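Putative citrate lyase, alfa subunit (Streptococcus mutans, PDB 2HJ0) is a putative alpha subunit of the citrate lyase family, an alpha/beta protein whose chain forms two large mixed beta sheets flanked by helices. Local coordinates at residues G76-A88 against V105-V118. Residues are numbered along the deposited sequence; the frame is centred on the assembly and turned at random.
Sequences GDYVMNMVLDEIA and VHEPLIDHIKNGVV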
# COMPACT_ATOMS: atom_id res chain seq x y z
N GLY A 76 -10.18 10.82 22.61
CA GLY A 76 -9.95 12.18 22.20
C GLY A 76 -10.51 12.45 20.82
O GLY A 76 -10.36 13.55 20.29
N ASP A 77 -11.19 11.46 20.23
CA ASP A 77 -11.74 11.65 18.87
C ASP A 77 -12.80 12.73 18.72
O ASP A 77 -13.67 12.89 19.58
CB ASP A 77 -12.33 10.35 18.31
CG ASP A 77 -12.96 10.57 16.95
OD1 ASP A 77 -12.21 10.78 15.98
OD2 ASP A 77 -14.21 10.57 16.85
N TYR A 78 -12.73 13.45 17.61
CA TYR A 78 -13.69 14.50 17.31
C TYR A 78 -14.37 14.25 15.96
O TYR A 78 -15.49 14.71 15.74
CB TYR A 78 -13.00 15.86 17.24
CG TYR A 78 -12.60 16.45 18.57
CD1 TYR A 78 -11.82 17.60 18.61
CD2 TYR A 78 -12.99 15.88 19.78
CE1 TYR A 78 -11.43 18.17 19.82
CE2 TYR A 78 -12.61 16.46 21.01
CZ TYR A 78 -11.81 17.61 21.01
OH TYR A 78 -11.38 18.19 22.18
N VAL A 79 -13.70 13.52 15.08
CA VAL A 79 -14.20 13.22 13.74
C VAL A 79 -15.54 12.51 13.71
O VAL A 79 -16.43 12.94 13.00
CB VAL A 79 -13.17 12.39 12.95
CG1 VAL A 79 -13.68 12.12 11.55
CG2 VAL A 79 -11.85 13.12 12.91
N MSE A 80 -15.69 11.43 14.48
CA MSE A 80 -16.95 10.68 14.51
C MSE A 80 -18.15 11.59 14.81
O MSE A 80 -19.04 11.73 13.97
CB MSE A 80 -16.89 9.58 15.58
CG MSE A 80 -16.81 8.13 15.05
SE MSE A 80 -18.49 7.09 14.97
CE MSE A 80 -18.45 6.23 16.73
N ASN A 81 -18.17 12.19 16.00
CA ASN A 81 -19.27 13.06 16.41
C ASN A 81 -19.47 14.21 15.45
O ASN A 81 -20.58 14.70 15.26
CB ASN A 81 -19.04 13.64 17.81
CG ASN A 81 -18.86 12.57 18.87
OD1 ASN A 81 -19.45 11.49 18.79
ND2 ASN A 81 -18.07 12.88 19.88
N MSE A 82 -18.37 14.63 14.85
CA MSE A 82 -18.40 15.73 13.91
C MSE A 82 -19.21 15.37 12.65
O MSE A 82 -20.23 15.99 12.36
CB MSE A 82 -16.97 16.08 13.53
CG MSE A 82 -16.75 17.49 13.05
SE MSE A 82 -14.87 17.75 12.75
CE MSE A 82 -14.27 17.79 14.57
N VAL A 83 -18.75 14.36 11.91
CA VAL A 83 -19.42 13.94 10.69
C VAL A 83 -20.88 13.57 10.94
O VAL A 83 -21.79 14.16 10.35
CB VAL A 83 -18.70 12.73 10.05
CG1 VAL A 83 -19.44 12.27 8.81
CG2 VAL A 83 -17.29 13.12 9.70
N LEU A 84 -21.09 12.59 11.81
CA LEU A 84 -22.43 12.12 12.15
C LEU A 84 -23.39 13.26 12.44
O LEU A 84 -24.49 13.32 11.88
CB LEU A 84 -22.36 11.18 13.36
CG LEU A 84 -22.59 9.71 13.05
CD1 LEU A 84 -21.84 9.30 11.81
CD2 LEU A 84 -22.15 8.89 14.24
N ASP A 85 -22.98 14.18 13.30
CA ASP A 85 -23.84 15.29 13.65
C ASP A 85 -24.26 16.08 12.41
O ASP A 85 -25.42 16.46 12.27
CB ASP A 85 -23.14 16.21 14.64
CG ASP A 85 -24.04 17.28 15.18
OD1 ASP A 85 -24.22 18.30 14.47
OD2 ASP A 85 -24.58 17.10 16.30
N GLU A 86 -23.32 16.31 11.50
CA GLU A 86 -23.64 17.04 10.29
C GLU A 86 -24.58 16.20 9.42
O GLU A 86 -25.43 16.74 8.70
CB GLU A 86 -22.36 17.39 9.53
CG GLU A 86 -22.57 18.41 8.42
CD GLU A 86 -23.12 19.74 8.93
OE1 GLU A 86 -24.18 20.18 8.43
OE2 GLU A 86 -22.50 20.33 9.84
N ILE A 87 -24.43 14.88 9.47
CA ILE A 87 -25.30 14.02 8.69
C ILE A 87 -26.71 14.19 9.25
O ILE A 87 -27.68 14.34 8.50
CB ILE A 87 -24.93 12.52 8.83
CG1 ILE A 87 -23.46 12.28 8.52
CG2 ILE A 87 -25.81 11.69 7.90
CD1 ILE A 87 -23.09 12.37 7.05
N ALA A 88 -26.84 14.17 10.58
CA ALA A 88 -28.15 14.32 11.19
C ALA A 88 -28.76 15.66 10.81
O ALA A 88 -29.90 15.72 10.34
CB ALA A 88 -28.05 14.19 12.71
N VAL A 105 -16.47 8.92 24.38
CA VAL A 105 -16.67 10.28 23.92
C VAL A 105 -17.66 10.27 22.77
O VAL A 105 -18.17 11.31 22.36
CB VAL A 105 -15.34 10.89 23.44
CG1 VAL A 105 -14.84 10.16 22.19
CG2 VAL A 105 -15.51 12.37 23.17
N HIS A 106 -17.94 9.07 22.26
CA HIS A 106 -18.88 8.91 21.16
C HIS A 106 -20.32 8.84 21.65
O HIS A 106 -21.19 8.34 20.96
CB HIS A 106 -18.53 7.64 20.36
CG HIS A 106 -17.26 7.75 19.58
ND1 HIS A 106 -16.37 6.70 19.46
CD2 HIS A 106 -16.73 8.78 18.88
CE1 HIS A 106 -15.35 7.08 18.71
NE2 HIS A 106 -15.54 8.34 18.35
N GLU A 107 -20.58 9.37 22.85
CA GLU A 107 -21.92 9.35 23.43
C GLU A 107 -23.00 9.93 22.51
O GLU A 107 -24.11 9.39 22.43
CB GLU A 107 -21.94 10.12 24.74
CG GLU A 107 -23.17 9.88 25.60
CD GLU A 107 -23.31 10.92 26.70
OE1 GLU A 107 -23.56 12.10 26.36
OE2 GLU A 107 -23.15 10.56 27.90
N PRO A 108 -22.70 11.03 21.80
CA PRO A 108 -23.68 11.63 20.89
C PRO A 108 -24.36 10.63 19.97
O PRO A 108 -25.47 10.86 19.49
CB PRO A 108 -22.83 12.63 20.12
CG PRO A 108 -21.88 13.10 21.16
CD PRO A 108 -21.45 11.81 21.80
N LEU A 109 -23.69 9.50 19.73
CA LEU A 109 -24.22 8.45 18.88
C LEU A 109 -25.59 8.00 19.37
O LEU A 109 -26.49 7.77 18.57
CB LEU A 109 -23.29 7.25 18.89
CG LEU A 109 -23.07 6.47 17.60
CD1 LEU A 109 -22.60 5.06 17.99
CD2 LEU A 109 -24.33 6.38 16.76
N ILE A 110 -25.75 7.87 20.69
CA ILE A 110 -27.01 7.41 21.25
C ILE A 110 -28.23 8.13 20.66
O ILE A 110 -29.15 7.48 20.15
CB ILE A 110 -27.01 7.52 22.78
CG1 ILE A 110 -25.83 6.74 23.35
CG2 ILE A 110 -28.30 6.95 23.34
CD1 ILE A 110 -25.68 6.86 24.83
N ASP A 111 -28.24 9.46 20.69
CA ASP A 111 -29.36 10.19 20.12
C ASP A 111 -29.55 9.92 18.64
O ASP A 111 -30.68 9.82 18.16
CB ASP A 111 -29.21 11.70 20.33
CG ASP A 111 -29.59 12.14 21.73
OD1 ASP A 111 -30.53 11.57 22.31
OD2 ASP A 111 -28.94 13.08 22.25
N HIS A 112 -28.45 9.81 17.89
CA HIS A 112 -28.56 9.55 16.45
C HIS A 112 -29.23 8.21 16.19
O HIS A 112 -29.81 7.98 15.12
CB HIS A 112 -27.17 9.56 15.79
CG HIS A 112 -26.47 10.88 15.87
ND1 HIS A 112 -26.99 12.03 15.32
CD2 HIS A 112 -25.29 11.23 16.43
CE1 HIS A 112 -26.16 13.03 15.54
NE2 HIS A 112 -25.12 12.57 16.21
N ILE A 113 -29.13 7.31 17.16
CA ILE A 113 -29.72 6.00 17.05
C ILE A 113 -31.22 6.13 17.32
O ILE A 113 -32.04 5.68 16.53
CB ILE A 113 -29.09 5.02 18.08
CG1 ILE A 113 -27.61 4.80 17.75
CG2 ILE A 113 -29.84 3.69 18.06
CD1 ILE A 113 -26.89 3.87 18.69
N LYS A 114 -31.56 6.78 18.42
CA LYS A 114 -32.95 6.98 18.79
C LYS A 114 -33.76 7.69 17.69
O LYS A 114 -34.93 7.36 17.47
CB LYS A 114 -33.03 7.77 20.10
CG LYS A 114 -32.50 6.99 21.28
CD LYS A 114 -32.56 7.79 22.56
CE LYS A 114 -32.05 6.96 23.73
NZ LYS A 114 -32.06 7.73 25.01
N ASN A 115 -33.12 8.62 16.99
CA ASN A 115 -33.77 9.38 15.92
C ASN A 115 -33.65 8.77 14.53
O ASN A 115 -33.97 9.40 13.52
CB ASN A 115 -33.23 10.81 15.89
CG ASN A 115 -33.46 11.54 17.19
OD1 ASN A 115 -34.53 11.41 17.79
ND2 ASN A 115 -32.47 12.32 17.64
N GLY A 116 -33.18 7.52 14.48
CA GLY A 116 -33.04 6.82 13.22
C GLY A 116 -31.92 7.25 12.29
O GLY A 116 -31.88 6.80 11.14
N VAL A 117 -31.02 8.11 12.75
CA VAL A 117 -29.93 8.55 11.87
C VAL A 117 -28.99 7.38 11.59
O VAL A 117 -28.52 7.22 10.46
CB VAL A 117 -29.11 9.69 12.50
CG1 VAL A 117 -28.01 10.10 11.54
CG2 VAL A 117 -30.01 10.88 12.79
N VAL A 118 -28.72 6.58 12.62
CA VAL A 118 -27.89 5.40 12.51
C VAL A 118 -28.79 4.19 12.80
O VAL A 118 -29.46 4.13 13.83
CB VAL A 118 -26.71 5.43 13.52
CG1 VAL A 118 -25.82 4.20 13.33
CG2 VAL A 118 -25.89 6.70 13.34
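H106 NE2 donates a hydrogen bond to D77 OD2 over 3.0 Å, with the oxygen lying in the imidazole plane but the donor standing above the plane of the carboxylate. Histidine suits this spot because its flat ring can bond at the rim while its face packs against something apolar. Here that is selenomethionine M80, whose CE sits over the ring centre, 3.5 Å from the centroid of H106, in a CH-pi contact; bends at chi2 and chi3 fold the flexible chain back across the ring. Four residues on from D77, in the first turn of the helix, N81 supplies the second polar link, ND2 giving a hydrogen bond of 2.9 Å to V105 O from above the carbonyl plane. The other end of the same amide, OD1, lies at the edge of the H106 ring and 3.6 Å from P108 CD.

The helices 79-88 and 109-114 run roughly parallel, 28° apart; they are the connecting helices of two successive beta-alpha-beta crossovers, 66-69 to 95-99 and 95-99 to 118-123, which share strand 95-99, in a Rossmann-like sheet. Farther along, L84 CD2 meets L109 CD2 at 4.2 Å, branched leucines filling the layer above the sheet, where L84 also touches I67 and F69 of strand 66-69. H112 presents one ring face to L84 CB and its edge to A88. The methyl of A88 also packs against V117, CB to CG2 3.8 Å, and so small a residue suits a place where the backbones converge, A88 CA and V117 CA being 6.1 Å apart.

Behind the first shell, D77 holds its carboxylate with CG anti to the backbone N (chi1 177°), where OD2 also accepts from M80 N through its syn lone pair, an Asx motif at the start of helix 79-88. On the other side of the pair, H106 ND1 is bonded to A103 N, which helps fix the ring's rotation.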